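Local coordinates for protein PAN2-PAN3 deadenylation complex catalytic subunit pan2 (Neurospora crassa, PDB 4CZX) that probably serves as the catalytic subunit of a deadenylase complex that shortens mRNA poly(A) tails, and is represented here by its N-terminal WD40 beta-propeller domain, at residues P244-V249 against A259-Q264. Residues are numbered along the deposited sequence; the frame is centred on the assembly and turned at random.
Sequences PLAAHV and AIVVNQ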
loop_
_atom_site.group_PDB
_atom_site.type_symbol
_atom_site.label_atom_id
_atom_site.label_comp_id
_atom_site.label_asym_id
_atom_site.label_seq_id
_atom_site.Cartn_x
_atom_site.Cartn_y
_atom_site.Cartn_z
ATOM N N PRO A 244 1.768 48.469 -19.184
ATOM C CA PRO A 244 2.165 47.053 -19.303
ATOM C C PRO A 244 1.042 46.034 -19.086
ATOM O O PRO A 244 1.340 44.843 -19.157
ATOM C CB PRO A 244 3.227 46.896 -18.208
ATOM C CG PRO A 244 3.780 48.285 -18.030
ATOM C CD PRO A 244 2.604 49.184 -18.199
ATOM N N LEU A 245 -0.193 46.497 -18.861
ATOM C CA LEU A 245 -1.377 45.663 -18.578
ATOM C C LEU A 245 -1.371 45.139 -17.149
ATOM O O LEU A 245 -0.489 44.377 -16.755
ATOM C CB LEU A 245 -1.502 44.488 -19.546
ATOM C CG LEU A 245 -1.500 44.932 -21.007
ATOM C CD1 LEU A 245 -1.795 43.753 -21.908
ATOM C CD2 LEU A 245 -2.503 46.078 -21.210
ATOM N N ALA A 246 -2.386 45.524 -16.387
ATOM C CA ALA A 246 -2.400 45.257 -14.944
ATOM C C ALA A 246 -3.017 43.914 -14.621
ATOM O O ALA A 246 -4.204 43.701 -14.858
ATOM C CB ALA A 246 -3.139 46.356 -14.218
ATOM N N ALA A 247 -2.202 43.027 -14.054
ATOM C CA ALA A 247 -2.618 41.663 -13.745
ATOM C C ALA A 247 -2.919 41.502 -12.254
ATOM O O ALA A 247 -3.874 40.815 -11.880
ATOM C CB ALA A 247 -1.544 40.681 -14.183
ATOM N N HIS A 248 -2.095 42.126 -11.413
ATOM C CA HIS A 248 -2.269 42.033 -9.963
ATOM C C HIS A 248 -2.016 43.362 -9.285
ATOM O O HIS A 248 -1.302 44.230 -9.816
ATOM C CB HIS A 248 -1.344 40.964 -9.371
ATOM C CG HIS A 248 -1.469 39.642 -10.055
ATOM N ND1 HIS A 248 -2.504 38.768 -9.798
ATOM C CD2 HIS A 248 -0.721 39.073 -11.024
ATOM C CE1 HIS A 248 -2.384 37.714 -10.585
ATOM N NE2 HIS A 248 -1.308 37.873 -11.334
ATOM N N VAL A 249 -2.617 43.512 -8.108
ATOM C CA VAL A 249 -2.499 44.735 -7.342
ATOM C C VAL A 249 -2.643 44.449 -5.848
ATOM O O VAL A 249 -3.434 43.599 -5.422
ATOM C CB VAL A 249 -3.548 45.789 -7.786
ATOM C CG1 VAL A 249 -4.966 45.326 -7.440
ATOM C CG2 VAL A 249 -3.242 47.159 -7.191
ATOM N N ALA A 259 -0.587 52.024 -4.272
ATOM C CA ALA A 259 -0.844 50.686 -4.781
ATOM C C ALA A 259 0.414 50.101 -5.414
ATOM O O ALA A 259 1.255 50.829 -5.952
ATOM C CB ALA A 259 -1.982 50.705 -5.797
ATOM N N ILE A 260 0.529 48.782 -5.340
ATOM C CA ILE A 260 1.626 48.057 -5.952
ATOM C C ILE A 260 1.058 47.248 -7.107
ATOM O O ILE A 260 0.276 46.342 -6.885
ATOM C CB ILE A 260 2.311 47.122 -4.950
ATOM C CG1 ILE A 260 2.780 47.924 -3.728
ATOM C CG2 ILE A 260 3.477 46.417 -5.604
ATOM C CD1 ILE A 260 3.152 47.038 -2.533
ATOM N N VAL A 261 1.447 47.596 -8.331
ATOM C CA VAL A 261 0.822 47.043 -9.532
ATOM C C VAL A 261 1.792 46.199 -10.345
ATOM O O VAL A 261 2.927 46.617 -10.595
ATOM C CB VAL A 261 0.275 48.167 -10.429
ATOM C CG1 VAL A 261 -0.551 47.575 -11.568
ATOM C CG2 VAL A 261 -0.543 49.136 -9.596
ATOM N N VAL A 262 1.336 45.028 -10.781
ATOM C CA VAL A 262 2.216 44.044 -11.383
ATOM C C VAL A 262 1.653 43.548 -12.713
ATOM O O VAL A 262 0.465 43.244 -12.808
ATOM C CB VAL A 262 2.423 42.824 -10.443
ATOM C CG1 VAL A 262 3.507 41.910 -10.987
ATOM C CG2 VAL A 262 2.772 43.290 -9.026
ATOM N N ASN A 263 2.504 43.457 -13.728
ATOM C CA ASN A 263 2.087 42.865 -14.998
ATOM C C ASN A 263 2.625 41.442 -15.121
ATOM O O ASN A 263 3.418 40.992 -14.290
ATOM C CB ASN A 263 2.521 43.761 -16.177
ATOM C CG ASN A 263 3.830 43.336 -16.833
ATOM O OD1 ASN A 263 4.761 42.863 -16.188
ATOM N ND2 ASN A 263 3.904 43.535 -18.147
ATOM N N GLN A 264 2.198 40.726 -16.155
ATOM C CA GLN A 264 2.517 39.307 -16.251
ATOM C C GLN A 264 3.995 39.032 -16.539
ATOM O O GLN A 264 4.465 37.909 -16.353
ATOM C CB GLN A 264 1.632 38.659 -17.321
ATOM C CG GLN A 264 0.174 38.563 -16.868
ATOM C CD GLN A 264 -0.678 37.717 -17.798
ATOM O OE1 GLN A 264 -0.667 37.908 -19.010
ATOM N NE2 GLN A 264 -1.424 36.779 -17.227
HETATM O O HOH W 1 -0.063 41.848 -17.733
HETATM O O HOH W 2 -1.410 36.928 -13.928
#
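Val262 stands opposite two residues, Ala247 and His248, across the two innermost strands of one propeller blade, which makes a classic beta bulge in the antiparallel hairpin 248-251/258-262. Val262 O accepts two backbone bonds, from Ala247 N at 3.0 Å and His248 N at 3.1 Å, while Val262 N donates back to His248 O. Next to the bulge, Asn263 reaches across to Pro244 and Leu245. Its CB lies 3.1 Å from Leu245 O. CG sits beside Pro244 CB, and ND2 comes closer to that carbon, at 3.4 Å. ND2 also donates to Pro244 O, nearly straight (165°). That oxygen lies in the Asn263 amide plane, although the donor is tilted 30° from the proline carbonyl plane. OD1, the other end of the amide, accepts from Gln267 N, so both polar atoms are used and the rotation of the group is fixed. An alanine at Asn263 would probably leave Pro244 O and Gln267 N without these mates and open a gap beside the Pro244 ring. On one sheet face Val249 CG2, anti to its backbone N, meets Ala259 CB and Val261 CG2, against strand 204-210 of the preceding blade; on the other, Val262 and His248 pack on Phe293 of the following one. A water bridges the two segments, donating to Leu245 O at 2.7 Å and accepting from Gln264 N.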